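Long-range contact in transcription regulator AmtR (Mycobacterium smegmatis, PDB 5E57), which probably binds DNA as a TetR-family transcription regulator, with a role in nitrogen regulation: residues R124-A136 with E147-V159. Residues are numbered along the deposited sequence; the frame is centred on the assembly and turned at random.
Sequences RAELRSAYRSLAA and EADDLPFRLVESV
Asp150 gathers three arginines, Arg128 and Arg132 from helix 124-136 and Arg154 from helix 151-165, one turn further along the chain. Arg128 grips the carboxylate side-on. Its NE gives an almost straight bond to Asp150 OD1 (2.9 Å, 178°), and its NH2 makes a longer one to OD2. Arg154 NE reaches Asp150 OD2 at 2.9 Å, from the face opposite to Arg128 NH2. Arg154 NH2 lies over the centre of the Arg128 guanidinium, a close pairing of like charges that the shared aspartate probably offsets. Asp165 and Asp166 of the second subunit add salt bridges to Arg154 and Arg128, respectively. A water links Asp150 OD1 to Arg128 O.

Arg132 bends at chi3 (-58°), which turns its NH1 back to Asp149 OD1 in a weak bond of 2.8 Å. Its NH2 meets Asp150 by charge alone. At the other end, Arg124 NE and NH2 hold Glu157 OE2 and OE1 with the two flat groups nearly coplanar.

The Phe153 ring lies beside these ion pairs, with Arg124 and Arg154 at its edge. Arg128 CB sits 3.8 Å from the centroid of the Phe153 ring, over its face, in a CH-pi contact, while Glu157 CG covers the opposite face near the rim. Tyr131 CD2 touches Phe153 CD1 at 3.7 Å, and the two rings meet obliquely. The Tyr131 hydroxyl packs on Val156 CG2 and bonds to Asp92 of helix 82-98. Ala135 CB meets Pro152 CG.

The axes of segments 124-136 and 151-159 come within 8.9 Å, with N-to-C directions 127° apart. This is helix packing in the all-helical C-terminal domain of a TetR-type regulator, joined at its polar margin to the second subunit of the dimer.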
loop_
_atom_site.group_PDB
_atom_site.type_symbol
_atom_site.label_atom_id
_atom_site.label_comp_id
_atom_site.label_asym_id
_atom_site.label_seq_id
_atom_site.Cartn_x
_atom_site.Cartn_y
_atom_site.Cartn_z
ATOM N N ARG A 124 -14.313 -5.315 3.467
ATOM C CA ARG A 124 -13.164 -4.492 3.578
ATOM C C ARG A 124 -13.586 -3.057 3.354
ATOM O O ARG A 124 -13.091 -2.162 4.042
ATOM C CB ARG A 124 -12.109 -4.945 2.549
ATOM C CG ARG A 124 -10.924 -4.049 2.512
ATOM C CD ARG A 124 -9.647 -4.666 1.848
ATOM N NE ARG A 124 -8.711 -3.551 1.625
ATOM C CZ ARG A 124 -8.840 -2.708 0.601
ATOM N NH1 ARG A 124 -9.782 -2.935 -0.303
ATOM N NH2 ARG A 124 -8.037 -1.678 0.435
ATOM N N ALA A 125 -14.487 -2.803 2.384
ATOM C CA ALA A 125 -14.993 -1.437 2.215
ATOM C C ALA A 125 -15.707 -0.864 3.485
ATOM O O ALA A 125 -15.591 0.298 3.779
ATOM C CB ALA A 125 -15.861 -1.309 0.940
ATOM N N GLU A 126 -16.396 -1.696 4.245
ATOM C CA GLU A 126 -16.973 -1.309 5.566
ATOM C C GLU A 126 -15.896 -0.982 6.602
ATOM O O GLU A 126 -16.045 -0.084 7.463
ATOM C CB GLU A 126 -17.774 -2.478 6.169
ATOM C CG GLU A 126 -19.253 -2.464 5.931
ATOM C CD GLU A 126 -19.933 -3.768 6.401
ATOM O OE1 GLU A 126 -19.678 -4.257 7.533
ATOM O OE2 GLU A 126 -20.726 -4.316 5.619
ATOM N N LEU A 127 -14.788 -1.706 6.539
ATOM C CA LEU A 127 -13.679 -1.367 7.433
ATOM C C LEU A 127 -13.164 -0.000 7.088
ATOM O O LEU A 127 -12.945 0.900 7.987
ATOM C CB LEU A 127 -12.562 -2.384 7.318
ATOM C CG LEU A 127 -11.417 -2.180 8.286
ATOM C CD1 LEU A 127 -11.862 -2.095 9.735
ATOM C CD2 LEU A 127 -10.381 -3.272 8.094
ATOM N N ARG A 128 -12.985 0.173 5.772
ATOM C CA ARG A 128 -12.528 1.454 5.248
ATOM C C ARG A 128 -13.457 2.588 5.634
ATOM O O ARG A 128 -13.009 3.693 6.013
ATOM C CB ARG A 128 -12.327 1.379 3.738
ATOM C CG ARG A 128 -11.905 2.667 3.073
ATOM C CD ARG A 128 -11.866 2.572 1.570
ATOM N NE ARG A 128 -11.414 3.806 0.935
ATOM C CZ ARG A 128 -11.634 4.117 -0.359
ATOM N NH1 ARG A 128 -12.207 3.276 -1.172
ATOM N NH2 ARG A 128 -11.150 5.211 -0.875
ATOM N N SER A 129 -14.750 2.308 5.567
ATOM C CA SER A 129 -15.745 3.319 5.865
ATOM C C SER A 129 -15.731 3.612 7.366
ATOM O O SER A 129 -15.934 4.786 7.787
ATOM C CB SER A 129 -17.128 2.838 5.369
ATOM O OG SER A 129 -18.144 3.680 5.873
ATOM N N ALA A 130 -15.460 2.590 8.202
ATOM C CA ALA A 130 -15.391 2.843 9.595
ATOM C C ALA A 130 -14.229 3.746 9.915
ATOM O O ALA A 130 -14.330 4.637 10.734
ATOM C CB ALA A 130 -15.291 1.559 10.375
ATOM N N TYR A 131 -13.080 3.483 9.318
ATOM C CA TYR A 131 -11.931 4.334 9.523
ATOM C C TYR A 131 -12.221 5.744 9.139
ATOM O O TYR A 131 -11.847 6.678 9.842
ATOM C CB TYR A 131 -10.721 3.841 8.683
ATOM C CG TYR A 131 -9.809 2.818 9.352
ATOM C CD1 TYR A 131 -8.760 3.219 10.142
ATOM C CD2 TYR A 131 -9.928 1.448 9.087
ATOM C CE1 TYR A 131 -7.881 2.306 10.705
ATOM C CE2 TYR A 131 -9.056 0.542 9.647
ATOM C CZ TYR A 131 -8.033 0.975 10.464
ATOM O OH TYR A 131 -7.157 0.026 11.033
ATOM N N ARG A 132 -12.854 5.927 7.973
ATOM C CA ARG A 132 -13.056 7.271 7.485
ATOM C C ARG A 132 -13.994 8.084 8.430
ATOM O O ARG A 132 -13.777 9.311 8.625
ATOM C CB ARG A 132 -13.632 7.207 6.049
ATOM C CG ARG A 132 -13.823 8.557 5.425
ATOM C CD ARG A 132 -14.711 8.553 4.205
ATOM N NE ARG A 132 -14.135 7.644 3.204
ATOM C CZ ARG A 132 -13.140 7.936 2.354
ATOM N NH1 ARG A 132 -12.562 9.140 2.328
ATOM N NH2 ARG A 132 -12.730 6.999 1.497
ATOM N N SER A 133 -15.026 7.413 8.970
ATOM C CA SER A 133 -15.894 8.030 9.963
ATOM C C SER A 133 -15.135 8.436 11.177
ATOM O O SER A 133 -15.281 9.552 11.584
ATOM C CB SER A 133 -17.035 7.109 10.436
ATOM O OG SER A 133 -17.822 6.726 9.326
ATOM N N LEU A 134 -14.360 7.525 11.794
ATOM C CA LEU A 134 -13.563 7.916 12.957
ATOM C C LEU A 134 -12.618 9.029 12.604
ATOM O O LEU A 134 -12.534 10.032 13.327
ATOM C CB LEU A 134 -12.748 6.761 13.523
ATOM C CG LEU A 134 -13.592 5.672 14.103
ATOM C CD1 LEU A 134 -12.743 4.441 14.296
ATOM C CD2 LEU A 134 -14.215 6.152 15.420
ATOM N N ALA A 135 -11.917 8.893 11.481
ATOM C CA ALA A 135 -10.968 9.932 11.087
ATOM C C ALA A 135 -11.610 11.308 10.758
ATOM O O ALA A 135 -11.026 12.371 11.023
ATOM C CB ALA A 135 -10.126 9.479 9.900
ATOM N N ALA A 136 -12.775 11.296 10.154
ATOM C CA ALA A 136 -13.474 12.566 9.867
ATOM C C ALA A 136 -13.852 13.262 11.201
ATOM O O ALA A 136 -13.829 14.487 11.298
ATOM C CB ALA A 136 -14.708 12.320 9.023
ATOM N N GLU A 147 -9.698 16.677 3.854
ATOM C CA GLU A 147 -9.424 15.808 2.745
ATOM C C GLU A 147 -8.596 14.579 3.155
ATOM O O GLU A 147 -8.489 13.647 2.382
ATOM C CB GLU A 147 -8.731 16.610 1.620
ATOM N N ALA A 148 -8.059 14.539 4.370
ATOM C CA ALA A 148 -7.162 13.482 4.757
ATOM C C ALA A 148 -7.861 12.245 5.292
ATOM O O ALA A 148 -7.203 11.335 5.780
ATOM C CB ALA A 148 -6.197 14.007 5.822
ATOM N N ASP A 149 -9.184 12.199 5.289
ATOM C CA ASP A 149 -9.859 11.194 6.064
ATOM C C ASP A 149 -9.663 9.749 5.653
ATOM O O ASP A 149 -9.985 8.893 6.428
ATOM C CB ASP A 149 -11.338 11.556 6.284
ATOM C CG ASP A 149 -12.176 11.547 5.036
ATOM O OD1 ASP A 149 -11.700 11.211 3.924
ATOM O OD2 ASP A 149 -13.347 11.907 5.213
ATOM N N ASP A 150 -9.159 9.461 4.453
ATOM C CA ASP A 150 -8.797 8.049 4.016
ATOM C C ASP A 150 -7.390 7.625 4.407
ATOM O O ASP A 150 -7.079 6.411 4.380
ATOM C CB ASP A 150 -8.940 7.895 2.494
ATOM C CG ASP A 150 -9.179 6.460 2.046
ATOM O OD1 ASP A 150 -9.998 5.657 2.607
ATOM O OD2 ASP A 150 -8.616 6.123 1.016
ATOM N N LEU A 151 -6.554 8.587 4.833
ATOM C CA LEU A 151 -5.164 8.320 4.994
ATOM C C LEU A 151 -4.838 7.407 6.179
ATOM O O LEU A 151 -3.939 6.591 6.060
ATOM C CB LEU A 151 -4.342 9.593 4.988
ATOM C CG LEU A 151 -4.538 10.410 3.689
ATOM C CD1 LEU A 151 -3.661 11.621 3.781
ATOM C CD2 LEU A 151 -4.219 9.631 2.423
ATOM N N PRO A 152 -5.621 7.422 7.253
ATOM C CA PRO A 152 -5.244 6.459 8.311
ATOM C C PRO A 152 -5.437 5.026 7.889
ATOM O O PRO A 152 -4.595 4.134 8.222
ATOM C CB PRO A 152 -6.211 6.789 9.443
ATOM C CG PRO A 152 -6.391 8.236 9.300
ATOM C CD PRO A 152 -6.525 8.444 7.799
ATOM N N PHE A 153 -6.485 4.797 7.091
ATOM C CA PHE A 153 -6.675 3.445 6.487
ATOM C C PHE A 153 -5.502 3.084 5.610
ATOM O O PHE A 153 -4.977 1.980 5.698
ATOM C CB PHE A 153 -7.981 3.384 5.714
ATOM C CG PHE A 153 -8.227 2.102 4.987
ATOM C CD1 PHE A 153 -8.554 0.972 5.648
ATOM C CD2 PHE A 153 -8.267 2.082 3.578
ATOM C CE1 PHE A 153 -8.852 -0.207 4.948
ATOM C CE2 PHE A 153 -8.548 0.926 2.890
ATOM C CZ PHE A 153 -8.841 -0.223 3.575
ATOM N N ARG A 154 -5.111 3.978 4.770
ATOM C CA ARG A 154 -4.007 3.702 3.843
ATOM C C ARG A 154 -2.684 3.470 4.588
ATOM O O ARG A 154 -1.939 2.579 4.211
ATOM C CB ARG A 154 -3.868 4.825 2.860
ATOM C CG ARG A 154 -5.096 5.092 2.013
ATOM C CD ARG A 154 -5.443 3.888 1.174
ATOM N NE ARG A 154 -6.749 3.996 0.538
ATOM C CZ ARG A 154 -7.392 2.987 -0.055
ATOM N NH1 ARG A 154 -6.895 1.783 -0.091
ATOM N NH2 ARG A 154 -8.582 3.176 -0.576
ATOM N N LEU A 155 -2.434 4.211 5.661
ATOM C CA LEU A 155 -1.255 4.003 6.527
ATOM C C LEU A 155 -1.244 2.665 7.181
ATOM O O LEU A 155 -0.216 1.974 7.202
ATOM C CB LEU A 155 -1.102 5.094 7.591
ATOM C CG LEU A 155 -0.580 6.374 6.985
ATOM C CD1 LEU A 155 -0.895 7.571 7.855
ATOM C CD2 LEU A 155 0.910 6.245 6.770
ATOM N N VAL A 156 -2.408 2.187 7.592
ATOM C CA VAL A 156 -2.464 0.836 8.174
ATOM C C VAL A 156 -2.164 -0.249 7.177
ATOM O O VAL A 156 -1.377 -1.221 7.473
ATOM C CB VAL A 156 -3.853 0.560 8.791
ATOM C CG1 VAL A 156 -4.056 -0.896 9.124
ATOM C CG2 VAL A 156 -4.092 1.462 9.975
ATOM N N GLU A 157 -2.753 -0.111 5.989
ATOM C CA GLU A 157 -2.524 -1.067 4.916
ATOM C C GLU A 157 -1.091 -0.991 4.384
ATOM O O GLU A 157 -0.586 -1.967 3.835
ATOM C CB GLU A 157 -3.604 -0.925 3.777
ATOM C CG GLU A 157 -4.976 -1.454 4.302
ATOM C CD GLU A 157 -5.879 -2.013 3.230
ATOM O OE1 GLU A 157 -5.681 -1.613 2.067
ATOM O OE2 GLU A 157 -6.823 -2.812 3.569
ATOM N N SER A 158 -0.407 0.123 4.609
ATOM C CA SER A 158 0.984 0.205 4.174
ATOM C C SER A 158 1.878 -0.809 4.843
ATOM O O SER A 158 2.967 -1.146 4.342
ATOM C CB SER A 158 1.553 1.608 4.315
ATOM O OG SER A 158 2.005 1.843 5.601
ATOM N N VAL A 159 1.456 -1.380 5.940
ATOM C CA VAL A 159 2.349 -2.402 6.583
ATOM C C VAL A 159 2.569 -3.636 5.665
ATOM O O VAL A 159 3.597 -4.333 5.761
ATOM C CB VAL A 159 1.927 -2.755 8.032
ATOM C CG1 VAL A 159 1.649 -1.508 8.838
ATOM C CG2 VAL A 159 0.722 -3.681 8.081
HETATM O O HOH W 1 -10.798 5.169 5.247
#